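Local coordinates for protein AlyGC (Glaciecola chathamensis, PDB 5GKD) that probably cleaves alginate by β-elimination as a calcium-binding member of polysaccharide lyase family 6, at residues P55-L60 / S76-F80; W693-F699 / T719-V725. All coordinates share one frame. Residues are numbered along the deposited sequence.

Interaction 1. Residues P55-L60 / S76-F80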
loop_
_atom_site.group_PDB
_atom_site.type_symbol
_atom_site.label_atom_id
_atom_site.label_comp_id
_atom_site.label_asym_id
_atom_site.label_seq_id
_atom_site.Cartn_x
_atom_site.Cartn_y
_atom_site.Cartn_z
ATOM N N PRO A 55 -24.979 -9.450 31.042
ATOM C CA PRO A 55 -23.684 -9.755 30.421
ATOM C C PRO A 55 -23.897 -10.650 29.214
ATOM O O PRO A 55 -24.640 -11.625 29.273
ATOM C CB PRO A 55 -22.906 -10.446 31.542
ATOM C CG PRO A 55 -23.519 -9.860 32.824
ATOM C CD PRO A 55 -24.988 -9.717 32.491
ATOM N N GLY A 56 -23.324 -10.244 28.086
ATOM C CA GLY A 56 -23.504 -10.920 26.828
ATOM C C GLY A 56 -24.512 -10.266 25.909
ATOM O O GLY A 56 -24.620 -10.683 24.756
ATOM N N LYS A 57 -25.258 -9.261 26.388
ATOM C CA LYS A 57 -26.182 -8.510 25.543
ATOM C C LYS A 57 -25.834 -7.032 25.421
ATOM O O LYS A 57 -26.578 -6.287 24.771
ATOM C CB LYS A 57 -27.620 -8.647 26.067
ATOM C CG LYS A 57 -28.174 -10.063 25.968
ATOM C CD LYS A 57 -29.599 -10.174 26.503
ATOM C CE LYS A 57 -30.204 -11.523 26.133
ATOM N NZ LYS A 57 -31.516 -11.800 26.789
ATOM N N VAL A 58 -24.761 -6.573 26.057
ATOM C CA VAL A 58 -24.273 -5.204 25.909
ATOM C C VAL A 58 -22.998 -5.258 25.089
ATOM O O VAL A 58 -21.967 -5.779 25.539
ATOM C CB VAL A 58 -24.031 -4.522 27.261
ATOM C CG1 VAL A 58 -23.363 -3.175 27.069
ATOM C CG2 VAL A 58 -25.334 -4.391 28.023
ATOM N N PHE A 59 -23.063 -4.699 23.895
ATOM C CA PHE A 59 -21.955 -4.669 22.963
ATOM C C PHE A 59 -21.485 -3.242 22.796
ATOM O O PHE A 59 -22.305 -2.333 22.642
ATOM C CB PHE A 59 -22.379 -5.239 21.607
ATOM C CG PHE A 59 -22.928 -6.617 21.693
ATOM C CD1 PHE A 59 -22.080 -7.704 21.811
ATOM C CD2 PHE A 59 -24.295 -6.834 21.670
ATOM C CE1 PHE A 59 -22.579 -8.979 21.890
ATOM C CE2 PHE A 59 -24.800 -8.119 21.758
ATOM C CZ PHE A 59 -23.936 -9.191 21.867
ATOM N N LEU A 60 -20.179 -3.052 22.819
ATOM C CA LEU A 60 -19.561 -1.777 22.500
ATOM C C LEU A 60 -18.816 -1.971 21.190
ATOM O O LEU A 60 -17.842 -2.728 21.134
ATOM C CB LEU A 60 -18.636 -1.301 23.613
ATOM C CG LEU A 60 -19.352 -0.469 24.675
ATOM C CD1 LEU A 60 -20.280 -1.339 25.469
ATOM C CD2 LEU A 60 -18.395 0.256 25.588
ATOM N N SER A 76 -17.781 -4.425 34.576
ATOM C CA SER A 76 -18.051 -5.830 34.291
ATOM C C SER A 76 -19.163 -6.001 33.265
ATOM O O SER A 76 -20.023 -5.137 33.089
ATOM C CB SER A 76 -18.418 -6.603 35.559
ATOM O OG SER A 76 -19.669 -6.194 36.060
ATOM N N GLY A 77 -19.137 -7.148 32.600
ATOM C CA GLY A 77 -20.259 -7.559 31.773
ATOM C C GLY A 77 -20.413 -6.808 30.474
ATOM O O GLY A 77 -21.541 -6.479 30.091
ATOM N N LEU A 78 -19.308 -6.524 29.788
ATOM C CA LEU A 78 -19.321 -5.849 28.496
ATOM C C LEU A 78 -18.625 -6.717 27.456
ATOM O O LEU A 78 -17.738 -7.516 27.780
ATOM C CB LEU A 78 -18.613 -4.480 28.570
ATOM C CG LEU A 78 -19.007 -3.532 29.712
ATOM C CD1 LEU A 78 -18.146 -2.279 29.706
ATOM C CD2 LEU A 78 -20.495 -3.196 29.608
ATOM N N VAL A 79 -19.019 -6.536 26.204
ATOM C CA VAL A 79 -18.404 -7.198 25.062
ATOM C C VAL A 79 -17.976 -6.120 24.071
ATOM O O VAL A 79 -18.824 -5.371 23.566
ATOM C CB VAL A 79 -19.357 -8.189 24.380
ATOM C CG1 VAL A 79 -18.670 -8.838 23.169
ATOM C CG2 VAL A 79 -19.833 -9.258 25.364
ATOM N N PHE A 80 -16.671 -6.036 23.795
ATOM C CA PHE A 80 -16.170 -5.241 22.680
ATOM C C PHE A 80 -16.015 -6.156 21.470
ATOM O O PHE A 80 -15.329 -7.180 21.541
ATOM C CB PHE A 80 -14.836 -4.560 22.993
ATOM C CG PHE A 80 -14.882 -3.583 24.132
ATOM C CD1 PHE A 80 -14.910 -4.028 25.453
ATOM C CD2 PHE A 80 -14.856 -2.228 23.893
ATOM C CE1 PHE A 80 -14.963 -3.131 26.510
ATOM C CE2 PHE A 80 -14.894 -1.322 24.943
ATOM C CZ PHE A 80 -14.944 -1.775 26.248
HETATM O O HOH W 1 -22.310 -7.575 27.622
#
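Two parallel strands, 58-60 and 78-80, run side by side here with their axes 4.7 Å apart at the closest and their directions diverging by 35°. Backbone hydrogen bonds set the register: Val79 N donates to Val58 O (3.1 Å) and Leu60 N to Val79 O (2.8 Å), so Val79 is gripped through both its amide and its carbonyl. Two CA-H...O contacts reinforce the pairing, Phe59 CA to Val79 O at 3.3 Å and Phe80 CA to Leu60 O at 3.4 Å.

Before the paired strands the two segments spread around Val58 and Leu78, and a water fills the gap, while Pro55 and Gly77 come close again. Gly77 marks a corner, and its positive phi favours glycine, as do the backbone angles of Gly56. The water accepts from Gly56 N (2.9 Å) and donates to Val58 O and to Gly77 O (both 2.8 Å), bridging the turn to the corner. Pro55 CB rests 3.9 Å from Gly77 CA, where a side chain at Gly77 would crowd the proline ring.

Apolar side chains meet across the pairing. On one face Phe59 CD1 meets Val79 CB at 3.8 Å; on the other Leu60 CB lies over the Phe80 ring in a CH-pi contact, 4.3 Å from its centroid. Val58 CG1 touches Leu78 CD2 at 3.8 Å.

These are successive rungs of a right-handed parallel beta-helix, the fold of the chondroitinase B family. Strand 29-32 flanks 58-60 on one side and strand 105-112 flanks 78-80 on the other, while Leu26 packs on Val58 and Leu78, and Trp426 on Pro55 and Val79.

Interaction 2. Residues W693-F699 / T719-V725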
loop_
_atom_site.group_PDB
_atom_site.type_symbol
_atom_site.label_atom_id
_atom_site.label_comp_id
_atom_site.label_asym_id
_atom_site.label_seq_id
_atom_site.Cartn_x
_atom_site.Cartn_y
_atom_site.Cartn_z
ATOM N N TRP A 693 19.668 -26.066 4.204
ATOM C CA TRP A 693 20.077 -27.371 3.675
ATOM C C TRP A 693 19.730 -27.434 2.192
ATOM O O TRP A 693 18.553 -27.425 1.833
ATOM C CB TRP A 693 19.397 -28.528 4.402
ATOM C CG TRP A 693 19.966 -28.785 5.713
ATOM C CD1 TRP A 693 21.144 -29.423 5.993
ATOM C CD2 TRP A 693 19.400 -28.408 6.965
ATOM N NE1 TRP A 693 21.346 -29.459 7.351
ATOM C CE2 TRP A 693 20.287 -28.845 7.971
ATOM C CE3 TRP A 693 18.225 -27.747 7.339
ATOM C CZ2 TRP A 693 20.036 -28.639 9.326
ATOM C CZ3 TRP A 693 17.974 -27.547 8.682
ATOM C CH2 TRP A 693 18.876 -27.989 9.657
ATOM N N VAL A 694 20.750 -27.519 1.344
ATOM C CA VAL A 694 20.573 -27.604 -0.103
ATOM C C VAL A 694 21.335 -28.841 -0.552
ATOM O O VAL A 694 22.547 -28.782 -0.776
ATOM C CB VAL A 694 21.076 -26.352 -0.829
ATOM C CG1 VAL A 694 20.892 -26.512 -2.326
ATOM C CG2 VAL A 694 20.347 -25.121 -0.316
ATOM N N THR A 695 20.631 -29.965 -0.680
ATOM C CA THR A 695 21.262 -31.246 -0.955
ATOM C C THR A 695 20.467 -32.011 -1.998
ATOM O O THR A 695 19.250 -31.859 -2.112
ATOM C CB THR A 695 21.386 -32.108 0.318
ATOM O OG1 THR A 695 20.081 -32.427 0.807
ATOM C CG2 THR A 695 22.174 -31.365 1.399
ATOM N N GLY A 696 21.175 -32.846 -2.756
ATOM C CA GLY A 696 20.524 -33.740 -3.692
ATOM C C GLY A 696 19.993 -33.092 -4.949
ATOM O O GLY A 696 19.213 -33.721 -5.669
ATOM N N ASN A 697 20.407 -31.868 -5.257
ATOM C CA ASN A 697 19.876 -31.174 -6.422
ATOM C C ASN A 697 20.790 -31.351 -7.634
ATOM O O ASN A 697 21.976 -31.657 -7.515
ATOM C CB ASN A 697 19.685 -29.679 -6.127
ATOM C CG ASN A 697 18.827 -29.429 -4.883
ATOM O OD1 ASN A 697 17.598 -29.397 -4.966
ATOM N ND2 ASN A 697 19.481 -29.272 -3.716
ATOM N N VAL A 698 20.219 -31.146 -8.816
ATOM C CA VAL A 698 20.981 -31.069 -10.055
ATOM C C VAL A 698 20.958 -29.628 -10.542
ATOM O O VAL A 698 19.882 -29.060 -10.769
ATOM C CB VAL A 698 20.425 -32.015 -11.130
ATOM C CG1 VAL A 698 21.155 -31.796 -12.428
ATOM C CG2 VAL A 698 20.529 -33.464 -10.677
ATOM N N PHE A 699 22.136 -29.046 -10.735
ATOM C CA PHE A 699 22.266 -27.714 -11.318
ATOM C C PHE A 699 22.937 -27.846 -12.683
ATOM O O PHE A 699 24.151 -27.700 -12.815
ATOM C CB PHE A 699 23.067 -26.773 -10.383
ATOM C CG PHE A 699 22.443 -26.583 -9.031
ATOM C CD1 PHE A 699 21.337 -25.766 -8.873
ATOM C CD2 PHE A 699 22.953 -27.231 -7.918
ATOM C CE1 PHE A 699 20.754 -25.606 -7.630
ATOM C CE2 PHE A 699 22.375 -27.055 -6.668
ATOM C CZ PHE A 699 21.272 -26.250 -6.535
ATOM N N THR A 719 24.377 -25.915 5.114
ATOM C CA THR A 719 24.839 -27.161 4.515
ATOM C C THR A 719 24.422 -27.160 3.051
ATOM O O THR A 719 23.235 -27.291 2.742
ATOM C CB THR A 719 24.240 -28.366 5.240
ATOM O OG1 THR A 719 24.752 -28.433 6.569
ATOM C CG2 THR A 719 24.557 -29.674 4.508
ATOM N N ILE A 720 25.388 -27.014 2.148
ATOM C CA ILE A 720 25.137 -27.045 0.711
ATOM C C ILE A 720 26.107 -28.066 0.128
ATOM O O ILE A 720 27.292 -27.773 -0.060
ATOM C CB ILE A 720 25.300 -25.671 0.052
ATOM C CG1 ILE A 720 24.214 -24.710 0.547
ATOM C CG2 ILE A 720 25.210 -25.795 -1.459
ATOM C CD1 ILE A 720 24.425 -23.260 0.136
ATOM N N SER A 721 25.617 -29.274 -0.134
ATOM C CA SER A 721 26.491 -30.343 -0.599
ATOM C C SER A 721 25.652 -31.455 -1.202
ATOM O O SER A 721 24.428 -31.495 -1.057
ATOM C CB SER A 721 27.341 -30.887 0.543
ATOM O OG SER A 721 26.494 -31.489 1.501
ATOM N N GLY A 722 26.339 -32.391 -1.848
ATOM C CA GLY A 722 25.653 -33.513 -2.453
ATOM C C GLY A 722 24.879 -33.136 -3.686
ATOM O O GLY A 722 23.905 -33.809 -4.032
ATOM N N ASN A 723 25.295 -32.076 -4.364
ATOM C CA ASN A 723 24.633 -31.590 -5.562
ATOM C C ASN A 723 25.512 -31.839 -6.782
ATOM O O ASN A 723 26.737 -31.711 -6.714
ATOM C CB ASN A 723 24.322 -30.096 -5.452
ATOM C CG ASN A 723 23.392 -29.786 -4.302
ATOM O OD1 ASN A 723 22.302 -30.343 -4.201
ATOM N ND2 ASN A 723 23.835 -28.925 -3.411
ATOM N N THR A 724 24.871 -32.174 -7.895
ATOM C CA THR A 724 25.536 -32.326 -9.182
ATOM C C THR A 724 25.506 -30.998 -9.924
ATOM O O THR A 724 24.429 -30.476 -10.214
ATOM C CB THR A 724 24.850 -33.416 -10.005
ATOM O OG1 THR A 724 24.507 -34.515 -9.171
ATOM C CG2 THR A 724 25.749 -33.872 -11.157
ATOM N N VAL A 725 26.684 -30.461 -10.216
ATOM C CA VAL A 725 26.811 -29.218 -10.961
ATOM C C VAL A 725 27.215 -29.558 -12.393
ATOM O O VAL A 725 28.323 -30.047 -12.639
ATOM C CB VAL A 725 27.812 -28.271 -10.296
ATOM C CG1 VAL A 725 28.058 -27.055 -11.171
ATOM C CG2 VAL A 725 27.286 -27.863 -8.942
#
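The carboxamide of Asn723 overlaps that of Asn697 in the preceding turn, with Asn697 ND2 donating to Asn723 OD1 at 3.1 Å. The same oxygen takes a shorter bond from Asn697 N (2.7 Å), while Asn723 ND2 reaches Val694 O at 2.9 Å. Asn697 repeats the pattern towards the preceding turn, bonding Asn673 through OD1 and Met670 O through ND2. This is an asparagine ladder, a hallmark of parallel beta-helices, built where the chain bends between two strands.

Gly696 and Gly722, both with positive phi, form the bend and are joined by a weak bond from Gly696 N to Gly722 O (3.2 Å). Regular parallel pairing flanks it. Before the bend, Val694 N donates to Thr719 O (2.9 Å) and Ser721 N to Val694 O (3.2 Å); after it, Thr724 N donates to Asn697 O (3.0 Å) and Phe699 N to Thr724 O (2.8 Å).

Side chains line up too: Trp693 CD1 lies 3.4 Å from Thr719 CB, Val694 CB 3.8 Å from Ile720 CG1, and the Phe699 ring meets Asn723 CG edge-on, its CE2 3.8 Å away.

Strand 667-676 pairs with the far side of 693-699, where Phe675 meets the Phe699 ring. Strand 681-685 faces it across the interior, supplying Phe683 to Val694 and Ile681 to Phe699, and segment 719-725 forms the last rung.

How the interactions relate
Following the chain from the N terminus, interaction 1 comes first and closes a loop of 15 residues that holds strand 65-69, one turn near the start of the first beta-helix. The chain then climbs that helix, passing the calcium-binding residues Asn180, Glu183, Glu212 and Glu214, before entering a second beta-helix. Interaction 2 closes a 19-residue loop containing strand 706-709 at the far end of that second helix. The two contacts are in series, neither nested nor crossed. Their centres lie about 59 Å apart, on opposite sides of the chain's centre, and each joins neighbouring rungs of its own beta-helix.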